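Local coordinates for putative pectin lyase (Geobacillus virus E2, PDB 7CHU), which forms the tailspike of a thermophilic bacteriophage and, with its pectin-lyase-like fold, probably recognises or cleaves polysaccharide on the host surface, at residues 214-220 with 248-254; 241-247 with 269-275; 278-284 with 310-315. All coordinates share one frame; numbering follows the deposited sequence.

From the N terminus the chain runs through 214-220, 241-247, 248-254, 269-275, 278-284 and 310-315, climbing a parallel beta-helix coil by coil. Interaction 1 closes a loop with 27 residues between its segments, and interaction 2 one with 21. These two cross, because 241-247 lies inside the first loop and 269-275 beyond its end. Interaction 3 follows in series, with 25 residues between its segments. Interaction 2 joins strands 240-243 and 268-271 on one face of the solenoid. Interactions 1 and 3 lie at the bend that leads to the face holding strands 220-228, 251-256, 283-285 and 315-317, and both touch the second subunit.

Interaction 1. Residues 214-220 with 248-254; sequences IEEVWDT and DNSNRLL
W218 meets 248-254 because its CG lies beside its own backbone N (chi1 -54°), while N251 folds CG between its N and carbonyl carbon (chi1 70°). That brings the indole and the amide together at a corner between neighbouring coils of the parallel beta-helix. The indole NE1 donates to N249 O at 2.9 Å, the oxygen lying in the ring plane at its edge. N251 ND2 sits over one indole face, 3.3 Å from W218 CD1, and is held in place by N249 OD1; R168 adds a cation-pi contact to the same ring.

S250 OG takes a nearly straight bond from V217 N (172°, 3.1 Å) and is also bonded to Y243 O. Beyond it the parallel ladder resumes: V217 O accepts from N251 N, N251 O from D219 N, R252 O from T220 N, and T220 O from L254 N. On the inward side L253 packs between V217 and I214, its CD2 pressed 3.5 Å from V217 CG1 and its CD1 meeting I214 CG2 tip to tip.

E216 is bridged to D248 N by a water on OE1, but its carboxylate belongs chiefly to K193 and R168, which probably steady its negative charge. D219 faces the trimer interface, forming a salt bridge with K288 of the second subunit, while R252 NH2 bonds to G286 O of that subunit. Between them, D219 OD1 rests 3.5 Å from R252 CB, and one water joins that oxygen, at 2.8 Å, to R252 NE, at 2.7 Å.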
loop_
_atom_site.group_PDB
_atom_site.type_symbol
_atom_site.label_atom_id
_atom_site.label_comp_id
_atom_site.label_asym_id
_atom_site.label_seq_id
_atom_site.Cartn_x
_atom_site.Cartn_y
_atom_site.Cartn_z
ATOM N N ILE A 214 -10.248 -15.744 14.339
ATOM C CA ILE A 214 -10.948 -15.495 13.082
ATOM C C ILE A 214 -11.291 -16.851 12.479
ATOM O O ILE A 214 -10.397 -17.659 12.221
ATOM C CB ILE A 214 -10.087 -14.656 12.105
ATOM C CG1 ILE A 214 -9.837 -13.252 12.682
ATOM C CG2 ILE A 214 -10.731 -14.545 10.717
ATOM C CD1 ILE A 214 -8.851 -12.399 11.830
ATOM N N GLU A 215 -12.581 -17.111 12.263
ATOM C CA GLU A 215 -13.026 -18.387 11.713
ATOM C C GLU A 215 -14.061 -18.130 10.634
ATOM O O GLU A 215 -15.099 -17.528 10.908
ATOM C CB GLU A 215 -13.623 -19.293 12.796
ATOM C CG GLU A 215 -14.176 -20.587 12.203
ATOM C CD GLU A 215 -14.843 -21.497 13.255
ATOM O OE1 GLU A 215 -15.760 -22.261 12.888
ATOM O OE2 GLU A 215 -14.440 -21.452 14.440
ATOM N N GLU A 216 -13.772 -18.578 9.419
ATOM C CA GLU A 216 -14.659 -18.433 8.273
ATOM C C GLU A 216 -15.126 -16.989 8.092
ATOM O O GLU A 216 -16.321 -16.692 8.049
ATOM C CB GLU A 216 -15.852 -19.392 8.384
ATOM C CG GLU A 216 -16.475 -19.681 7.017
ATOM C CD GLU A 216 -17.859 -20.312 7.120
ATOM O OE1 GLU A 216 -18.041 -21.222 7.983
ATOM O OE2 GLU A 216 -18.759 -19.897 6.342
ATOM N N VAL A 217 -14.162 -16.081 7.952
ATOM C CA VAL A 217 -14.454 -14.659 7.779
ATOM C C VAL A 217 -14.067 -14.256 6.363
ATOM O O VAL A 217 -12.978 -14.605 5.888
ATOM C CB VAL A 217 -13.736 -13.794 8.827
ATOM C CG1 VAL A 217 -13.876 -12.312 8.473
ATOM C CG2 VAL A 217 -14.327 -14.076 10.205
ATOM N N TRP A 218 -14.964 -13.529 5.695
ATOM C CA TRP A 218 -14.822 -13.145 4.298
ATOM C C TRP A 218 -14.764 -11.629 4.136
ATOM O O TRP A 218 -15.490 -10.891 4.817
ATOM C CB TRP A 218 -15.988 -13.645 3.460
ATOM C CG TRP A 218 -16.263 -15.098 3.536
ATOM C CD1 TRP A 218 -15.456 -16.073 4.063
ATOM C CD2 TRP A 218 -17.416 -15.765 3.016
ATOM N NE1 TRP A 218 -16.046 -17.298 3.906
ATOM C CE2 TRP A 218 -17.259 -17.136 3.285
ATOM C CE3 TRP A 218 -18.577 -15.330 2.365
ATOM C CZ2 TRP A 218 -18.220 -18.086 2.922
ATOM C CZ3 TRP A 218 -19.551 -16.280 2.019
ATOM C CH2 TRP A 218 -19.361 -17.633 2.293
ATOM N N ASP A 219 -13.928 -11.173 3.209
ATOM C CA ASP A 219 -14.017 -9.813 2.646
ATOM C C ASP A 219 -13.976 -8.738 3.729
ATOM O O ASP A 219 -14.820 -7.841 3.790
ATOM C CB ASP A 219 -15.275 -9.661 1.790
ATOM C CG ASP A 219 -15.324 -10.634 0.605
ATOM O OD1 ASP A 219 -14.452 -10.561 -0.282
ATOM O OD2 ASP A 219 -16.264 -11.453 0.512
ATOM N N THR A 220 -12.979 -8.826 4.600
ATOM C CA THR A 220 -12.898 -7.942 5.754
ATOM C C THR A 220 -11.583 -7.168 5.755
ATOM O O THR A 220 -10.506 -7.761 5.625
ATOM C CB THR A 220 -13.097 -8.797 7.018
ATOM O OG1 THR A 220 -14.450 -9.258 6.988
ATOM C CG2 THR A 220 -12.859 -8.014 8.291
ATOM N N ASP A 248 -16.305 -23.785 5.112
ATOM C CA ASP A 248 -15.766 -23.004 4.016
ATOM C C ASP A 248 -14.362 -22.552 4.401
ATOM O O ASP A 248 -13.591 -23.358 4.932
ATOM C CB ASP A 248 -16.697 -21.833 3.672
ATOM C CG ASP A 248 -16.393 -21.247 2.307
ATOM O OD1 ASP A 248 -16.814 -21.826 1.277
ATOM O OD2 ASP A 248 -15.657 -20.237 2.269
ATOM N N ASN A 249 -14.016 -21.284 4.196
ATOM C CA ASN A 249 -12.674 -20.850 4.563
ATOM C C ASN A 249 -12.713 -19.408 5.032
ATOM O O ASN A 249 -13.753 -18.753 4.992
ATOM C CB ASN A 249 -11.703 -21.033 3.390
ATOM C CG ASN A 249 -11.885 -19.988 2.285
ATOM O OD1 ASN A 249 -12.803 -19.174 2.321
ATOM N ND2 ASN A 249 -10.991 -20.013 1.289
ATOM N N SER A 250 -11.560 -18.905 5.465
ATOM C CA SER A 250 -11.376 -17.467 5.602
ATOM C C SER A 250 -10.680 -16.971 4.340
ATOM O O SER A 250 -9.720 -17.586 3.878
ATOM C CB SER A 250 -10.540 -17.131 6.839
ATOM O OG SER A 250 -11.300 -17.295 8.039
ATOM N N ASN A 251 -11.170 -15.874 3.775
ATOM C CA ASN A 251 -10.587 -15.362 2.547
ATOM C C ASN A 251 -10.817 -13.854 2.466
ATOM O O ASN A 251 -11.742 -13.313 3.085
ATOM C CB ASN A 251 -11.157 -16.090 1.314
ATOM C CG ASN A 251 -12.595 -15.743 1.057
ATOM O OD1 ASN A 251 -12.881 -14.674 0.528
ATOM N ND2 ASN A 251 -13.522 -16.628 1.465
ATOM N N ARG A 252 -9.945 -13.184 1.716
ATOM C CA ARG A 252 -10.017 -11.732 1.529
ATOM C C ARG A 252 -10.009 -10.980 2.861
ATOM O O ARG A 252 -10.713 -9.981 3.038
ATOM C CB ARG A 252 -11.234 -11.361 0.682
ATOM C CG ARG A 252 -11.047 -11.676 -0.799
ATOM C CD ARG A 252 -9.955 -10.772 -1.412
ATOM N NE ARG A 252 -10.358 -9.373 -1.385
ATOM C CZ ARG A 252 -9.590 -8.353 -1.767
ATOM N NH1 ARG A 252 -8.370 -8.581 -2.230
ATOM N NH2 ARG A 252 -10.058 -7.100 -1.709
ATOM N N LEU A 253 -9.226 -11.471 3.814
ATOM C CA LEU A 253 -8.854 -10.694 4.991
ATOM C C LEU A 253 -7.680 -9.793 4.619
ATOM O O LEU A 253 -6.608 -10.301 4.272
ATOM C CB LEU A 253 -8.445 -11.608 6.144
ATOM C CG LEU A 253 -9.416 -12.690 6.657
ATOM C CD1 LEU A 253 -8.706 -13.584 7.662
ATOM C CD2 LEU A 253 -10.591 -12.035 7.294
ATOM N N LEU A 254 -7.859 -8.475 4.715
ATOM C CA LEU A 254 -6.820 -7.515 4.332
ATOM C C LEU A 254 -6.329 -6.789 5.574
ATOM O O LEU A 254 -7.049 -5.958 6.137
ATOM C CB LEU A 254 -7.340 -6.519 3.295
ATOM C CG LEU A 254 -7.108 -6.933 1.830
ATOM C CD1 LEU A 254 -7.889 -8.201 1.406
ATOM C CD2 LEU A 254 -7.380 -5.792 0.841
HETATM O O HOH W 1 -16.022 -23.048 7.790
HETATM O O HOH W 2 -12.747 -8.355 -0.522
HETATM O O HOH W 3 -15.370 -14.018 -0.286
#

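Interaction 2. Residues 241-247 with 269-275; sequences YIYNGTS and YFDSTGN
Y241 and Y269 lie side by side on adjacent strands of the parallel beta-helix, planes only 7° apart but slid so far that the rings barely overlap; Y241 CE2 comes 3.4 Å from Y269 CD1. Strands 241-243 and 269-271 are in register here, with I242 N donating to Y269 O and I242 O accepting from D271 N. The other face of the pair points into the solenoid, where I242 and F270 run alongside each other. I242 CD1 lies over the F270 ring, 3.9 Å from its centroid, in a CH-pi contact backed by L253 and F255. This is the tightly packed half of the contact.

On the tyrosine side, D271 extends with CG anti to its backbone N (chi1 177°), which sets its carboxylate beside the Y241 hydroxyl. The modelled Y241 OH to D271 OD2 hydrogen bond is very short, and its exact length is doubtful. The other oxygen, OD1, accepts from T273 N, which makes an Asx turn just after the strand, and also from T273 OG1.

Past that turn the ladder gives way to the N244 side chain, reaching from its own loop across to 272-275. N244 OD1 accepts from G274 N at 2.9 Å, in the carbonyl plane on a lone pair, while ND2 makes weak bonds to S272 O and N275 O and a firmer one to R277 O. Farther out, T246, S247 and T273 are exposed, and their side chains add little to the contact; waters do part of the joining: one connects Y243 OH with T273 OG1, another S247 O with N275 OD1. Even at this open end N275 ND2 reaches G245 O at 2.6 Å, coming from above the carbonyl plane.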
loop_
_atom_site.group_PDB
_atom_site.type_symbol
_atom_site.label_atom_id
_atom_site.label_comp_id
_atom_site.label_asym_id
_atom_site.label_seq_id
_atom_site.Cartn_x
_atom_site.Cartn_y
_atom_site.Cartn_z
ATOM N N TYR A 241 -5.231 -15.761 14.967
ATOM C CA TYR A 241 -5.432 -17.147 14.549
ATOM C C TYR A 241 -6.547 -17.164 13.512
ATOM O O TYR A 241 -7.682 -16.776 13.817
ATOM C CB TYR A 241 -5.775 -18.024 15.752
ATOM C CG TYR A 241 -5.654 -19.529 15.513
ATOM C CD1 TYR A 241 -6.679 -20.260 14.891
ATOM C CD2 TYR A 241 -4.527 -20.223 15.931
ATOM C CE1 TYR A 241 -6.549 -21.661 14.677
ATOM C CE2 TYR A 241 -4.405 -21.610 15.731
ATOM C CZ TYR A 241 -5.406 -22.308 15.103
ATOM O OH TYR A 241 -5.253 -23.662 14.926
ATOM N N ILE A 242 -6.229 -17.582 12.292
ATOM C CA ILE A 242 -7.178 -17.567 11.183
ATOM C C ILE A 242 -7.475 -19.018 10.813
ATOM O O ILE A 242 -6.594 -19.730 10.320
ATOM C CB ILE A 242 -6.630 -16.787 9.975
ATOM C CG1 ILE A 242 -6.349 -15.327 10.387
ATOM C CG2 ILE A 242 -7.628 -16.884 8.822
ATOM C CD1 ILE A 242 -5.367 -14.522 9.462
ATOM N N TYR A 243 -8.719 -19.453 11.047
ATOM C CA TYR A 243 -9.150 -20.836 10.862
ATOM C C TYR A 243 -10.159 -20.922 9.714
ATOM O O TYR A 243 -10.991 -20.031 9.543
ATOM C CB TYR A 243 -9.781 -21.342 12.176
ATOM C CG TYR A 243 -10.193 -22.796 12.236
ATOM C CD1 TYR A 243 -9.421 -23.797 11.641
ATOM C CD2 TYR A 243 -11.331 -23.173 12.933
ATOM C CE1 TYR A 243 -9.803 -25.141 11.712
ATOM C CE2 TYR A 243 -11.723 -24.505 13.018
ATOM C CZ TYR A 243 -10.956 -25.488 12.407
ATOM O OH TYR A 243 -11.329 -26.812 12.499
ATOM N N ASN A 244 -10.087 -21.974 8.909
ATOM C CA ASN A 244 -11.096 -22.063 7.858
ATOM C C ASN A 244 -12.443 -22.549 8.409
ATOM O O ASN A 244 -13.494 -22.151 7.889
ATOM C CB ASN A 244 -10.609 -22.940 6.680
ATOM C CG ASN A 244 -10.149 -24.356 7.090
ATOM O OD1 ASN A 244 -9.875 -24.665 8.249
ATOM N ND2 ASN A 244 -10.004 -25.204 6.086
ATOM N N GLY A 245 -12.437 -23.309 9.495
ATOM C CA GLY A 245 -13.646 -23.962 9.981
ATOM C C GLY A 245 -13.990 -25.205 9.183
ATOM O O GLY A 245 -13.231 -25.658 8.319
ATOM N N THR A 246 -15.176 -25.759 9.459
ATOM C CA THR A 246 -15.533 -27.044 8.879
ATOM C C THR A 246 -16.366 -26.941 7.609
ATOM O O THR A 246 -16.641 -27.978 6.991
ATOM C CB THR A 246 -16.297 -27.897 9.901
ATOM O OG1 THR A 246 -17.457 -27.179 10.308
ATOM C CG2 THR A 246 -15.428 -28.180 11.106
ATOM N N SER A 247 -16.784 -25.743 7.206
ATOM C CA SER A 247 -17.661 -25.573 6.052
ATOM C C SER A 247 -16.985 -24.902 4.871
ATOM O O SER A 247 -17.149 -25.337 3.725
ATOM C CB SER A 247 -18.901 -24.731 6.436
ATOM O OG SER A 247 -19.738 -25.456 7.307
ATOM N N TYR A 269 -1.147 -16.965 12.634
ATOM C CA TYR A 269 -1.185 -18.416 12.477
ATOM C C TYR A 269 -2.385 -18.772 11.605
ATOM O O TYR A 269 -3.528 -18.562 12.018
ATOM C CB TYR A 269 -1.282 -19.103 13.849
ATOM C CG TYR A 269 -1.055 -20.587 13.800
ATOM C CD1 TYR A 269 -2.051 -21.433 13.331
ATOM C CD2 TYR A 269 0.165 -21.143 14.198
ATOM C CE1 TYR A 269 -1.875 -22.812 13.273
ATOM C CE2 TYR A 269 0.368 -22.527 14.147
ATOM C CZ TYR A 269 -0.664 -23.354 13.693
ATOM O OH TYR A 269 -0.497 -24.714 13.616
ATOM N N PHE A 270 -2.132 -19.261 10.388
ATOM C CA PHE A 270 -3.189 -19.743 9.510
ATOM C C PHE A 270 -3.372 -21.235 9.760
ATOM O O PHE A 270 -2.393 -21.980 9.855
ATOM C CB PHE A 270 -2.869 -19.516 8.032
ATOM C CG PHE A 270 -3.117 -18.112 7.555
ATOM C CD1 PHE A 270 -4.358 -17.725 7.069
ATOM C CD2 PHE A 270 -2.101 -17.189 7.573
ATOM C CE1 PHE A 270 -4.580 -16.427 6.611
ATOM C CE2 PHE A 270 -2.291 -15.896 7.086
ATOM C CZ PHE A 270 -3.519 -15.505 6.614
ATOM N N ASP A 271 -4.626 -21.660 9.881
ATOM C CA ASP A 271 -4.971 -23.057 10.135
ATOM C C ASP A 271 -6.020 -23.443 9.099
ATOM O O ASP A 271 -7.120 -22.888 9.102
ATOM C CB ASP A 271 -5.486 -23.213 11.567
ATOM C CG ASP A 271 -5.931 -24.637 11.906
ATOM O OD1 ASP A 271 -6.016 -25.524 11.018
ATOM O OD2 ASP A 271 -6.224 -24.847 13.104
ATOM N N SER A 272 -5.660 -24.335 8.174
ATOM C CA SER A 272 -6.572 -24.772 7.120
ATOM C C SER A 272 -7.007 -26.217 7.328
ATOM O O SER A 272 -7.458 -26.871 6.378
ATOM C CB SER A 272 -5.937 -24.614 5.738
ATOM O OG SER A 272 -5.925 -23.253 5.295
ATOM N N THR A 273 -6.897 -26.716 8.553
ATOM C CA THR A 273 -7.198 -28.126 8.803
ATOM C C THR A 273 -8.680 -28.419 8.999
ATOM O O THR A 273 -9.038 -29.589 9.146
ATOM C CB THR A 273 -6.461 -28.639 10.033
ATOM O OG1 THR A 273 -6.939 -27.953 11.199
ATOM C CG2 THR A 273 -4.928 -28.489 9.864
ATOM N N GLY A 274 -9.561 -27.419 8.981
ATOM C CA GLY A 274 -10.948 -27.682 9.346
ATOM C C GLY A 274 -11.723 -28.473 8.304
ATOM O O GLY A 274 -12.616 -29.259 8.645
ATOM N N ASN A 275 -11.420 -28.260 7.029
ATOM C CA ASN A 275 -12.081 -28.973 5.937
ATOM C C ASN A 275 -11.248 -28.776 4.674
ATOM O O ASN A 275 -10.162 -28.195 4.713
ATOM C CB ASN A 275 -13.532 -28.493 5.769
ATOM C CG ASN A 275 -13.630 -27.160 5.026
ATOM O OD1 ASN A 275 -13.838 -27.142 3.812
ATOM N ND2 ASN A 275 -13.504 -26.046 5.757
HETATM O O HOH W 4 -9.189 -28.843 12.646
HETATM O O HOH W 5 -16.346 -27.843 2.756
#

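Interaction 3. Residues 278-284 with 310-315; sequences RNGNNQF and DGDVTY
D312 OD1 is gripped by three donors: R278 NH2 donates to it at 3.0 Å, R278 NE adds a weak bond, and D334 N supplies the third. The approach of NH2 is steep, 55° out of the carboxylate plane. OD2 takes the stronger bond from NE, at 2.8 Å, and the arginine thus holds the aspartate side-on. Bending at chi3 (42°) swings the guanidinium around, and NH1 is left to make a salt bridge with D310 OD1 at 2.7 Å. Two carboxylates therefore flank one guanidinium, whose NH2 also binds K332 O; such pairing probably favours the charged forms of all three residues.

The backbones run alongside each other from there. N279 O accepts from D312 N and D312 O from N281 N, then, after both chains turn, N282 O accepts from Y315 N and Y315 O from F284 N. A water stitches the bend, donating to D312 O and to T314 OG1, the latter at 2.6 Å, and accepting from N282 N.

Y315 closes the far end. The Q283 amide stacks over one face of its ring, planes 25° apart, with NE2 above the ring centre; that nitrogen is also bonded to N318 O of the second subunit. At the ring edge the Y315 hydroxyl donates to N281 OD1 at 3.0 Å. T314 turns the other way, its CG2 packing 3.2 Å from N282 O and beside the F284 ring, which stacks in turn on F255.

N282 and T314 are neighbours in parallel register on successive coils, and the F284 and F255 rings form a stacked ladder of the kind that characterises the parallel beta-helix of the pectate lyase-like fold.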
loop_
_atom_site.group_PDB
_atom_site.type_symbol
_atom_site.label_atom_id
_atom_site.label_comp_id
_atom_site.label_asym_id
_atom_site.label_seq_id
_atom_site.Cartn_x
_atom_site.Cartn_y
_atom_site.Cartn_z
ATOM N N ARG A 278 -9.238 -24.491 1.741
ATOM C CA ARG A 278 -8.144 -23.867 2.465
ATOM C C ARG A 278 -8.309 -22.349 2.497
ATOM O O ARG A 278 -8.935 -21.757 1.616
ATOM C CB ARG A 278 -6.805 -24.253 1.827
ATOM C CG ARG A 278 -6.559 -25.783 1.835
ATOM C CD ARG A 278 -5.409 -26.185 0.901
ATOM N NE ARG A 278 -4.282 -25.252 1.010
ATOM C CZ ARG A 278 -3.435 -25.187 2.042
ATOM N NH1 ARG A 278 -3.556 -26.019 3.067
ATOM N NH2 ARG A 278 -2.459 -24.275 2.052
ATOM N N ASN A 279 -7.779 -21.740 3.559
ATOM C CA ASN A 279 -7.706 -20.292 3.645
ATOM C C ASN A 279 -7.016 -19.749 2.403
ATOM O O ASN A 279 -6.042 -20.330 1.898
ATOM C CB ASN A 279 -6.960 -19.869 4.919
ATOM C CG ASN A 279 -7.724 -20.268 6.195
ATOM O OD1 ASN A 279 -8.952 -20.157 6.261
ATOM N ND2 ASN A 279 -6.999 -20.714 7.204
ATOM N N GLY A 280 -7.535 -18.644 1.885
ATOM C CA GLY A 280 -6.996 -18.137 0.633
ATOM C C GLY A 280 -7.183 -16.648 0.456
ATOM O O GLY A 280 -8.095 -16.041 1.021
ATOM N N ASN A 281 -6.301 -16.064 -0.354
ATOM C CA ASN A 281 -6.486 -14.700 -0.842
ATOM C C ASN A 281 -6.561 -13.682 0.293
ATOM O O ASN A 281 -7.277 -12.687 0.218
ATOM C CB ASN A 281 -7.713 -14.613 -1.745
ATOM C CG ASN A 281 -7.330 -14.594 -3.199
ATOM O OD1 ASN A 281 -6.733 -13.613 -3.685
ATOM N ND2 ASN A 281 -7.638 -15.681 -3.908
ATOM N N ASN A 282 -5.774 -13.902 1.329
ATOM C CA ASN A 282 -5.636 -12.936 2.401
ATOM C C ASN A 282 -4.360 -12.133 2.208
ATOM O O ASN A 282 -3.425 -12.600 1.564
ATOM C CB ASN A 282 -5.646 -13.671 3.719
ATOM C CG ASN A 282 -6.887 -14.529 3.842
ATOM O OD1 ASN A 282 -7.993 -13.985 3.899
ATOM N ND2 ASN A 282 -6.721 -15.865 3.817
ATOM N N GLN A 283 -4.327 -10.915 2.758
ATOM C CA GLN A 283 -3.264 -9.976 2.424
ATOM C C GLN A 283 -2.719 -9.308 3.675
ATOM O O GLN A 283 -3.468 -9.025 4.616
ATOM C CB GLN A 283 -3.761 -8.897 1.453
ATOM C CG GLN A 283 -4.371 -9.444 0.162
ATOM C CD GLN A 283 -4.213 -8.494 -1.012
ATOM O OE1 GLN A 283 -3.492 -7.489 -0.920
ATOM N NE2 GLN A 283 -4.864 -8.814 -2.130
ATOM N N PHE A 284 -1.414 -9.035 3.652
ATOM C CA PHE A 284 -0.712 -8.249 4.660
ATOM C C PHE A 284 0.080 -7.189 3.906
ATOM O O PHE A 284 1.051 -7.518 3.221
ATOM C CB PHE A 284 0.206 -9.129 5.503
ATOM C CG PHE A 284 -0.546 -10.180 6.274
ATOM C CD1 PHE A 284 -0.879 -11.383 5.673
ATOM C CD2 PHE A 284 -0.960 -9.933 7.563
ATOM C CE1 PHE A 284 -1.633 -12.343 6.358
ATOM C CE2 PHE A 284 -1.711 -10.900 8.278
ATOM C CZ PHE A 284 -2.037 -12.097 7.673
ATOM N N ASP A 310 -0.373 -21.717 6.652
ATOM C CA ASP A 310 -1.124 -22.837 6.071
ATOM C C ASP A 310 -2.306 -22.256 5.297
ATOM O O ASP A 310 -3.455 -22.226 5.761
ATOM C CB ASP A 310 -1.570 -23.819 7.151
ATOM C CG ASP A 310 -2.374 -25.009 6.600
ATOM O OD1 ASP A 310 -2.276 -25.359 5.391
ATOM O OD2 ASP A 310 -3.121 -25.601 7.408
ATOM N N GLY A 311 -2.005 -21.789 4.084
ATOM C CA GLY A 311 -2.980 -21.119 3.237
ATOM C C GLY A 311 -2.436 -20.938 1.836
ATOM O O GLY A 311 -1.250 -21.165 1.573
ATOM N N ASP A 312 -3.320 -20.513 0.933
ATOM C CA ASP A 312 -2.980 -20.324 -0.469
ATOM C C ASP A 312 -3.199 -18.879 -0.892
ATOM O O ASP A 312 -4.025 -18.164 -0.313
ATOM C CB ASP A 312 -3.804 -21.245 -1.367
ATOM C CG ASP A 312 -3.626 -22.717 -1.021
ATOM O OD1 ASP A 312 -2.493 -23.159 -0.699
ATOM O OD2 ASP A 312 -4.639 -23.446 -1.086
ATOM N N VAL A 313 -2.462 -18.458 -1.927
ATOM C CA VAL A 313 -2.643 -17.141 -2.547
ATOM C C VAL A 313 -2.678 -16.042 -1.496
ATOM O O VAL A 313 -3.556 -15.170 -1.520
ATOM C CB VAL A 313 -3.924 -17.088 -3.403
ATOM C CG1 VAL A 313 -3.831 -15.950 -4.427
ATOM C CG2 VAL A 313 -4.162 -18.416 -4.109
ATOM N N THR A 314 -1.744 -16.074 -0.564
ATOM C CA THR A 314 -1.597 -14.989 0.390
ATOM C C THR A 314 -0.648 -13.948 -0.183
ATOM O O THR A 314 0.339 -14.288 -0.851
ATOM C CB THR A 314 -1.058 -15.520 1.726
ATOM O OG1 THR A 314 -1.799 -16.690 2.099
ATOM C CG2 THR A 314 -1.162 -14.472 2.839
ATOM N N TYR A 315 -0.928 -12.685 0.090
ATOM C CA TYR A 315 -0.105 -11.589 -0.414
ATOM C C TYR A 315 0.600 -10.957 0.779
ATOM O O TYR A 315 -0.052 -10.349 1.634
ATOM C CB TYR A 315 -0.949 -10.543 -1.141
ATOM C CG TYR A 315 -1.861 -11.053 -2.249
ATOM C CD1 TYR A 315 -2.976 -11.824 -1.950
ATOM C CD2 TYR A 315 -1.629 -10.715 -3.590
ATOM C CE1 TYR A 315 -3.836 -12.253 -2.942
ATOM C CE2 TYR A 315 -2.480 -11.140 -4.598
ATOM C CZ TYR A 315 -3.592 -11.916 -4.258
ATOM O OH TYR A 315 -4.465 -12.338 -5.232
HETATM O O HOH W 6 -4.352 -16.438 1.979
#